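Local coordinates for tudor domain-containing protein 1 (Homo sapiens, PDB 5M9N) that probably helps repress transposable elements during spermatogenesis through the piRNA pathway, with Tudor domains that recognise arginine-methylated Piwi proteins, at residues K60-L68 against I134-Q144. Numbering follows the deposited sequence.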
loop_
_atom_site.group_PDB
_atom_site.type_symbol
_atom_site.label_atom_id
_atom_site.label_comp_id
_atom_site.label_asym_id
_atom_site.label_seq_id
_atom_site.Cartn_x
_atom_site.Cartn_y
_atom_site.Cartn_z
ATOM N N LYS A 60 2.915 -3.050 15.118
ATOM C CA LYS A 60 3.903 -2.034 14.716
ATOM C C LYS A 60 3.238 -0.822 14.011
ATOM O O LYS A 60 3.638 0.333 14.190
ATOM C CB LYS A 60 4.925 -2.689 13.790
ATOM C CG LYS A 60 6.294 -2.051 13.827
ATOM C CD LYS A 60 7.196 -2.671 14.887
ATOM C CE LYS A 60 8.348 -1.762 15.297
ATOM N NZ LYS A 60 7.898 -0.794 16.331
ATOM N N LEU A 61 2.172 -1.100 13.272
ATOM C CA LEU A 61 1.416 -0.107 12.535
ATOM C C LEU A 61 0.380 0.607 13.379
ATOM O O LEU A 61 0.199 1.811 13.209
ATOM C CB LEU A 61 0.772 -0.772 11.312
ATOM C CG LEU A 61 0.440 -0.052 10.014
ATOM C CD1 LEU A 61 1.628 0.771 9.548
ATOM C CD2 LEU A 61 0.049 -1.124 9.013
ATOM N N ALA A 62 -0.278 -0.112 14.312
ATOM C CA ALA A 62 -1.184 0.526 15.243
ATOM C C ALA A 62 -0.385 1.454 16.117
ATOM O O ALA A 62 -0.875 2.476 16.519
ATOM C CB ALA A 62 -1.924 -0.505 16.106
ATOM N N GLU A 63 0.846 1.068 16.401
ATOM C CA GLU A 63 1.795 1.881 17.165
ATOM C C GLU A 63 2.169 3.178 16.414
ATOM O O GLU A 63 2.179 4.276 16.986
ATOM C CB GLU A 63 3.037 1.034 17.468
ATOM C CG GLU A 63 4.341 1.788 17.701
ATOM C CD GLU A 63 5.339 1.024 18.559
ATOM O OE1 GLU A 63 5.182 -0.217 18.778
ATOM O OE2 GLU A 63 6.290 1.695 19.038
ATOM N N LEU A 64 2.447 3.028 15.130
ATOM C CA LEU A 64 2.762 4.195 14.269
ATOM C C LEU A 64 1.613 5.161 14.261
ATOM O O LEU A 64 1.780 6.351 14.461
ATOM C CB LEU A 64 3.057 3.719 12.855
ATOM C CG LEU A 64 3.317 4.780 11.796
ATOM C CD1 LEU A 64 4.476 5.674 12.194
ATOM C CD2 LEU A 64 3.600 4.086 10.485
ATOM N N GLN A 65 0.438 4.640 13.992
ATOM C CA GLN A 65 -0.788 5.410 13.990
ATOM C C GLN A 65 -1.053 6.134 15.306
ATOM O O GLN A 65 -1.532 7.252 15.292
ATOM C CB GLN A 65 -1.976 4.507 13.655
ATOM C CG GLN A 65 -1.853 3.811 12.280
ATOM C CD GLN A 65 -1.884 4.823 11.153
ATOM O OE1 GLN A 65 -2.847 5.578 11.071
ATOM N NE2 GLN A 65 -0.830 4.873 10.313
ATOM N N ALA A 66 -0.721 5.515 16.446
ATOM C CA ALA A 66 -0.825 6.228 17.723
ATOM C C ALA A 66 0.179 7.378 17.790
ATOM O O ALA A 66 -0.155 8.469 18.263
ATOM C CB ALA A 66 -0.598 5.265 18.885
ATOM N N SER A 67 1.408 7.129 17.337
ATOM C CA SER A 67 2.422 8.173 17.353
ATOM C C SER A 67 2.066 9.318 16.431
ATOM O O SER A 67 2.302 10.500 16.738
ATOM C CB SER A 67 3.752 7.625 16.925
ATOM O OG SER A 67 4.147 6.617 17.781
ATOM N N LEU A 68 1.493 8.967 15.292
ATOM C CA LEU A 68 1.117 9.981 14.283
ATOM C C LEU A 68 0.014 10.917 14.832
ATOM O O LEU A 68 0.023 12.104 14.594
ATOM C CB LEU A 68 0.662 9.292 12.996
ATOM C CG LEU A 68 1.762 8.947 11.995
ATOM C CD1 LEU A 68 1.255 7.955 10.941
ATOM C CD2 LEU A 68 2.307 10.210 11.315
ATOM N N ILE A 134 5.686 15.911 8.173
ATOM C CA ILE A 134 6.187 14.756 8.917
ATOM C C ILE A 134 7.594 15.083 9.383
ATOM O O ILE A 134 8.260 15.973 8.834
ATOM C CB ILE A 134 6.160 13.439 8.064
ATOM C CG1 ILE A 134 6.143 12.177 8.968
ATOM C CG2 ILE A 134 7.293 13.412 7.040
ATOM C CD1 ILE A 134 5.500 10.960 8.324
ATOM N N ILE A 135 8.038 14.357 10.395
ATOM C CA ILE A 135 9.435 14.415 10.867
ATOM C C ILE A 135 10.134 13.071 10.687
ATOM O O ILE A 135 9.455 12.053 10.603
ATOM C CB ILE A 135 9.513 14.871 12.313
ATOM C CG1 ILE A 135 8.634 13.991 13.189
ATOM C CG2 ILE A 135 9.096 16.336 12.390
ATOM C CD1 ILE A 135 9.035 14.084 14.632
ATOM N N PRO A 136 11.483 13.054 10.640
ATOM C CA PRO A 136 12.190 11.812 10.312
ATOM C C PRO A 136 11.988 10.696 11.349
ATOM O O PRO A 136 12.057 9.534 10.974
ATOM C CB PRO A 136 13.670 12.235 10.257
ATOM C CG PRO A 136 13.646 13.718 10.182
ATOM C CD PRO A 136 12.451 14.105 10.979
ATOM N N LYS A 137 11.709 11.024 12.608
ATOM C CA LYS A 137 11.365 9.968 13.578
ATOM C C LYS A 137 10.201 9.117 13.078
ATOM O O LYS A 137 10.213 7.928 13.261
ATOM C CB LYS A 137 11.027 10.541 14.952
ATOM C CG LYS A 137 10.706 9.510 16.053
ATOM C CD LYS A 137 11.940 9.087 16.860
ATOM C CE LYS A 137 11.731 7.792 17.679
ATOM N NZ LYS A 137 12.869 7.467 18.604
ATOM N N LEU A 138 9.214 9.716 12.418
ATOM C CA LEU A 138 8.025 8.956 12.027
ATOM C C LEU A 138 8.212 8.137 10.746
ATOM O O LEU A 138 7.276 7.448 10.344
ATOM C CB LEU A 138 6.813 9.874 11.923
ATOM C CG LEU A 138 6.326 10.412 13.267
ATOM C CD1 LEU A 138 5.406 11.606 13.116
ATOM C CD2 LEU A 138 5.626 9.287 14.030
ATOM N N LEU A 139 9.388 8.249 10.112
ATOM C CA LEU A 139 9.801 7.421 8.970
ATOM C C LEU A 139 10.722 6.257 9.329
ATOM O O LEU A 139 11.291 5.631 8.444
ATOM C CB LEU A 139 10.491 8.299 7.888
ATOM C CG LEU A 139 9.655 9.412 7.291
ATOM C CD1 LEU A 139 10.465 10.215 6.273
ATOM C CD2 LEU A 139 8.455 8.798 6.614
ATOM N N GLU A 140 10.851 5.937 10.607
ATOM C CA GLU A 140 11.694 4.829 11.015
ATOM C C GLU A 140 11.079 3.466 10.660
ATOM O O GLU A 140 11.819 2.590 10.252
ATOM C CB GLU A 140 12.045 4.926 12.498
ATOM C CG GLU A 140 12.993 6.078 12.760
ATOM C CD GLU A 140 13.421 6.194 14.203
ATOM O OE1 GLU A 140 12.734 5.621 15.078
ATOM O OE2 GLU A 140 14.423 6.890 14.464
ATOM N N LEU A 141 9.755 3.308 10.779
ATOM C CA LEU A 141 9.070 2.133 10.249
ATOM C C LEU A 141 9.150 2.115 8.715
ATOM O O LEU A 141 8.861 3.123 8.106
ATOM C CB LEU A 141 7.590 2.123 10.673
ATOM C CG LEU A 141 6.867 0.775 10.401
ATOM C CD1 LEU A 141 7.485 -0.273 11.298
ATOM C CD2 LEU A 141 5.370 0.822 10.645
ATOM N N PRO A 142 9.578 0.990 8.092
ATOM C CA PRO A 142 9.453 0.959 6.648
ATOM C C PRO A 142 8.008 1.020 6.189
ATOM O O PRO A 142 7.081 0.585 6.901
ATOM C CB PRO A 142 10.153 -0.344 6.222
ATOM C CG PRO A 142 10.858 -0.862 7.419
ATOM C CD PRO A 142 10.487 -0.051 8.601
ATOM N N MET A 143 7.825 1.572 4.998
ATOM C CA MET A 143 6.534 1.636 4.377
ATOM C C MET A 143 5.882 0.252 4.233
ATOM O O MET A 143 6.495 -0.725 3.752
ATOM C CB MET A 143 6.629 2.322 3.008
ATOM C CG MET A 143 7.080 3.759 3.068
ATOM S SD MET A 143 7.166 4.524 1.440
ATOM C CE MET A 143 8.515 3.583 0.753
ATOM N N GLN A 144 4.665 0.121 4.714
ATOM C CA GLN A 144 4.107 -1.202 4.857
ATOM C C GLN A 144 3.291 -1.767 3.690
ATOM O O GLN A 144 2.948 -2.949 3.760
ATOM C CB GLN A 144 3.317 -1.262 6.138
ATOM C CG GLN A 144 4.197 -0.998 7.370
ATOM C CD GLN A 144 5.138 -2.139 7.691
ATOM O OE1 GLN A 144 4.684 -3.299 7.857
ATOM N NE2 GLN A 144 6.407 -1.845 7.849
#
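Leu68 and Leu138, with CA atoms 7.3 Å apart, and Leu61 and Gln144, 8.2 Å apart, mark the two ends along which residues 60-68 of helix 58-73 lie against 134-144, a connection that is loop apart from a short 3-10 turn at 136-138. No hydrogen bond joins the two segments; side chains close the gap. Leu141 points at the helix, its CD1 going to Lys60 and its CD2 to Leu61 and Leu64. The CD1 methyl lies against Lys60 CG, the two chains running antiparallel alongside one another; their 3.3 Å separation is shorter than normal and doubtful in detail. Its CD2 sits 3.7 Å from Leu64 CD2 and also meets Leu61 CD1, the Leu61 side chain standing roughly perpendicular to it. Leu61 holds its CG opposite the backbone N (chi1 -152°), which lets CD1 touch Gln144 CG as well, at 3.8 Å. The Gln144 chain kinks at its second torsion (-72°), and its NE2 donates to Pro142 O (2.7 Å), tying the end of this side chain back to its own loop.

Further along the helix, Leu138 works as a fork: CD2 packs on Ser67 CB and CD1 on Leu68 CD2, both at 3.8 Å. Leu64 CD1 lies beside Leu138 O, a carbonyl that accepts a hydrogen bond from Arg101 NH1, as does Leu141 O. One arginine of strand 99-109 thus ties together the end of the 3-10 turn and the loop after it, while Asp119 OD1 accepts from Gln144 N. The leucine-rich seam fastens helix 58-73 over the linker from the five-stranded Tudor sheet to strand 146-150, in the extended Tudor domain around TDRD1's second Tudor repeat, where this helix joins the Tudor barrel to the staphylococcal-nuclease-like part.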